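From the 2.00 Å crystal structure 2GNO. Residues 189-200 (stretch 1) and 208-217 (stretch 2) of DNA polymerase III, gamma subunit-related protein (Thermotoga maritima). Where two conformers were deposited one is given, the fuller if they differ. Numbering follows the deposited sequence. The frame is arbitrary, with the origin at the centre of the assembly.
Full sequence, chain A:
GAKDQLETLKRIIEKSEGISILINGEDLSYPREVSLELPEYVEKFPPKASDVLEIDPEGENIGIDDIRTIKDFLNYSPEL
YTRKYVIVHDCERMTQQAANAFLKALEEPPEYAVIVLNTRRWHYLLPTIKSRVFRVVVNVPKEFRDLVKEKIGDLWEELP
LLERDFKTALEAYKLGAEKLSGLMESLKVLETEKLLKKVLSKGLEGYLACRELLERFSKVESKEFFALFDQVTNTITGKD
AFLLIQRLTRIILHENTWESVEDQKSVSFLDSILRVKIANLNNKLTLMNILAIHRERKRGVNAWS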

# COMPACT_ATOMS: atom_id res chain seq x y z
N VAL A 189 26.14 0.52 1.08
CA VAL A 189 27.29 0.33 2.00
C VAL A 189 26.90 -0.29 3.36
O VAL A 189 27.75 -0.82 4.07
CB VAL A 189 28.01 1.72 2.21
CG1 VAL A 189 29.13 1.67 3.26
CG2 VAL A 189 28.54 2.24 0.86
N LEU A 190 25.61 -0.26 3.68
CA LEU A 190 25.09 -0.78 4.95
C LEU A 190 25.36 -2.27 5.16
O LEU A 190 25.38 -3.02 4.21
CB LEU A 190 23.58 -0.51 5.00
CG LEU A 190 22.78 -0.77 6.26
CD1 LEU A 190 23.31 0.12 7.38
CD2 LEU A 190 21.31 -0.46 5.98
N GLU A 191 25.57 -2.69 6.40
CA GLU A 191 25.84 -4.10 6.73
C GLU A 191 24.56 -4.91 6.52
O GLU A 191 23.48 -4.39 6.78
CB GLU A 191 26.30 -4.25 8.19
CG GLU A 191 27.57 -3.46 8.57
N THR A 192 24.70 -6.16 6.08
CA THR A 192 23.54 -7.05 5.81
C THR A 192 22.59 -7.19 7.01
O THR A 192 21.38 -7.17 6.82
CB THR A 192 23.97 -8.46 5.31
OG1 THR A 192 24.70 -8.32 4.08
CG2 THR A 192 22.76 -9.36 5.04
N GLU A 193 23.13 -7.35 8.22
CA GLU A 193 22.31 -7.45 9.44
C GLU A 193 21.41 -6.23 9.60
O GLU A 193 20.23 -6.36 9.89
CB GLU A 193 23.18 -7.58 10.70
CG GLU A 193 24.01 -8.85 10.77
N LYS A 194 21.98 -5.04 9.37
CA LYS A 194 21.26 -3.77 9.47
C LYS A 194 20.27 -3.57 8.34
O LYS A 194 19.20 -3.00 8.56
CB LYS A 194 22.25 -2.60 9.52
CG LYS A 194 23.16 -2.62 10.74
CD LYS A 194 24.09 -1.42 10.79
N LEU A 195 20.64 -4.01 7.13
CA LEU A 195 19.78 -3.89 5.97
C LEU A 195 18.50 -4.70 6.16
O LEU A 195 17.42 -4.24 5.77
CB LEU A 195 20.51 -4.39 4.72
CG LEU A 195 19.76 -4.35 3.37
CD1 LEU A 195 19.41 -2.91 3.02
CD2 LEU A 195 20.59 -5.00 2.25
N LEU A 196 18.61 -5.89 6.75
CA LEU A 196 17.44 -6.75 6.99
C LEU A 196 16.39 -6.17 7.95
O LEU A 196 15.25 -6.61 7.94
CB LEU A 196 17.87 -8.14 7.46
CG LEU A 196 18.63 -8.95 6.41
CD1 LEU A 196 19.11 -10.25 7.02
CD2 LEU A 196 17.77 -9.20 5.17
N LYS A 197 16.80 -5.19 8.75
CA LYS A 197 15.91 -4.49 9.65
C LYS A 197 15.05 -3.47 8.87
O LYS A 197 14.12 -2.92 9.44
CB LYS A 197 16.73 -3.80 10.76
CG LYS A 197 17.55 -4.78 11.62
CD LYS A 197 18.43 -4.08 12.64
CE LYS A 197 19.32 -5.06 13.39
NZ LYS A 197 18.54 -6.08 14.16
N LYS A 198 15.36 -3.22 7.59
CA LYS A 198 14.60 -2.29 6.75
C LYS A 198 13.80 -2.93 5.61
O LYS A 198 12.90 -2.30 5.11
CB LYS A 198 15.55 -1.27 6.12
CG LYS A 198 16.34 -0.40 7.12
CD LYS A 198 17.28 0.52 6.36
CE LYS A 198 18.09 1.43 7.26
NZ LYS A 198 17.24 2.41 7.97
N VAL A 199 14.10 -4.18 5.23
CA VAL A 199 13.38 -4.81 4.10
C VAL A 199 11.86 -4.94 4.31
O VAL A 199 11.13 -5.02 3.32
CB VAL A 199 14.02 -6.16 3.65
CG1 VAL A 199 15.49 -5.95 3.31
CG2 VAL A 199 13.87 -7.24 4.70
N LEU A 200 11.39 -4.94 5.56
CA LEU A 200 9.96 -5.03 5.84
C LEU A 200 9.32 -3.66 6.18
O LEU A 200 8.13 -3.62 6.49
CB LEU A 200 9.69 -6.04 6.95
CG LEU A 200 10.21 -7.47 6.72
CD1 LEU A 200 9.93 -8.35 7.93
CD2 LEU A 200 9.61 -8.10 5.47
N LEU A 208 13.57 0.40 -1.38
CA LEU A 208 14.98 0.54 -1.67
C LEU A 208 15.80 -0.52 -0.97
O LEU A 208 16.75 -1.04 -1.55
CB LEU A 208 15.49 1.97 -1.35
CG LEU A 208 14.82 3.10 -2.17
CD1 LEU A 208 15.37 4.48 -1.83
CD2 LEU A 208 14.96 2.86 -3.66
N ALA A 209 15.42 -0.90 0.25
CA ALA A 209 16.14 -1.97 0.96
C ALA A 209 15.89 -3.30 0.25
O ALA A 209 16.82 -4.11 0.14
CB ALA A 209 15.70 -2.05 2.40
N CYS A 210 14.66 -3.54 -0.21
CA CYS A 210 14.35 -4.76 -0.98
C CYS A 210 15.17 -4.79 -2.28
O CYS A 210 15.71 -5.83 -2.61
CB CYS A 210 12.87 -4.94 -1.23
SG CYS A 210 12.06 -5.52 0.27
N ARG A 211 15.21 -3.67 -3.00
CA ARG A 211 16.00 -3.57 -4.23
C ARG A 211 17.46 -3.90 -3.96
O ARG A 211 18.08 -4.66 -4.71
CB ARG A 211 15.88 -2.18 -4.88
CG ARG A 211 14.58 -1.95 -5.63
CD ARG A 211 14.52 -0.59 -6.34
NE ARG A 211 15.64 -0.36 -7.28
CZ ARG A 211 16.78 0.30 -7.02
NH1 ARG A 211 17.07 0.81 -5.82
NH2 ARG A 211 17.68 0.44 -7.97
N GLU A 212 18.00 -3.33 -2.89
CA GLU A 212 19.38 -3.57 -2.49
C GLU A 212 19.65 -5.02 -2.10
O GLU A 212 20.70 -5.55 -2.46
CB GLU A 212 19.74 -2.64 -1.33
CG GLU A 212 21.14 -2.80 -0.76
CD GLU A 212 22.22 -2.60 -1.77
OE1 GLU A 212 22.08 -1.78 -2.70
OE2 GLU A 212 23.26 -3.25 -1.59
N LEU A 213 18.74 -5.64 -1.36
CA LEU A 213 18.94 -7.03 -0.98
C LEU A 213 18.95 -7.92 -2.25
O LEU A 213 19.74 -8.87 -2.33
CB LEU A 213 17.86 -7.51 -0.02
CG LEU A 213 18.06 -8.94 0.52
CD1 LEU A 213 19.34 -9.05 1.33
CD2 LEU A 213 16.89 -9.44 1.31
N LEU A 214 18.08 -7.63 -3.22
CA LEU A 214 18.03 -8.41 -4.46
C LEU A 214 19.30 -8.28 -5.25
O LEU A 214 19.75 -9.27 -5.86
CB LEU A 214 16.87 -8.01 -5.34
CG LEU A 214 15.51 -8.43 -4.82
CD1 LEU A 214 14.41 -7.76 -5.61
CD2 LEU A 214 15.37 -9.96 -4.85
N GLU A 215 19.86 -7.07 -5.28
CA GLU A 215 21.10 -6.79 -5.97
C GLU A 215 22.23 -7.58 -5.33
O GLU A 215 23.11 -8.03 -6.03
CB GLU A 215 21.40 -5.27 -6.01
CG GLU A 215 22.61 -4.85 -6.87
CD GLU A 215 22.46 -5.12 -8.36
OE1 GLU A 215 21.38 -5.52 -8.83
OE2 GLU A 215 23.44 -4.92 -9.08
N ARG A 216 22.21 -7.75 -4.00
CA ARG A 216 23.24 -8.54 -3.32
C ARG A 216 23.13 -9.98 -3.70
O ARG A 216 24.15 -10.63 -3.87
CB ARG A 216 23.18 -8.39 -1.82
CG ARG A 216 23.55 -7.01 -1.44
CD ARG A 216 23.58 -6.80 0.01
NE ARG A 216 23.89 -5.40 0.25
CZ ARG A 216 24.14 -4.86 1.44
NH1 ARG A 216 24.23 -5.61 2.53
NH2 ARG A 216 24.38 -3.56 1.49
N PHE A 217 21.91 -10.51 -3.79
CA PHE A 217 21.73 -11.88 -4.21
C PHE A 217 22.11 -12.02 -5.67
O PHE A 217 22.60 -13.06 -6.04
CB PHE A 217 20.33 -12.45 -3.95
CG PHE A 217 20.12 -12.85 -2.53
CD1 PHE A 217 20.68 -14.02 -2.05
CD2 PHE A 217 19.32 -12.12 -1.70
CE1 PHE A 217 20.50 -14.43 -0.77
CE2 PHE A 217 19.12 -12.54 -0.38
CZ PHE A 217 19.71 -13.69 0.07

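How close do the two backbones come, and what lies between them? Stretch 2 is helical throughout, and its nearest approach to stretch 1 falls at Ala-209, whose CA lies 5.1 Å from the CA of Val-199. The CB of Ala-209 points toward stretch 1 and is the whole of its side chain, and it fills the short gap to stretch 1: this methyl lies 3.9 Å from Val-199 N, 3.8 Å from Lys-198 CB and 3.9 Å from Leu-195 CD1.

What does Cys-210 add, one residue on? The CA-to-CB bond of Cys-210 points sideways to stretch 1, and Cys-210 SG lies 3.2 Å from Val-199 O and 4.0 Å from Val-199 CB, so the sulfur meets both the carbonyl and the apolar flank of the valine.

Where does Leu-195 settle? It fits as a knob into a hole formed by Ala-209, Glu-212, Leu-213 and Arg-216, residues spaced so that their side chains share one side of the helix. Leu-195 CD2 lies 3.8 Å from Glu-212 CG, touching the aliphatic part of that acid, and 4.3 Å from Leu-213 CD1. Leu-213 extends the apolar contact through its CD2, 4.0 Å from Leu-196 CD2 and 4.3 Å from Val-199 CG1.

How does Arg-216 combine greasy and polar contacts? Leu-195 CD2 covers one face of the guanidinium, 3.6 Å from Arg-216 CZ, while the hydrogen bonds across the stretches form at its edge. There Arg-216 NH2 and NH1 both donate to Leu-190 O, at 2.9 and 3.3 Å; this carbonyl belongs to the first residue to leave the preceding helix. Arg-216 NH1 also makes a weak hydrogen bond to Thr-192 OG1 at 3.2 Å. One turn back, Glu-212 OE2 accepts from Arg-216 NE at 2.9 Å in a salt bridge within the helix.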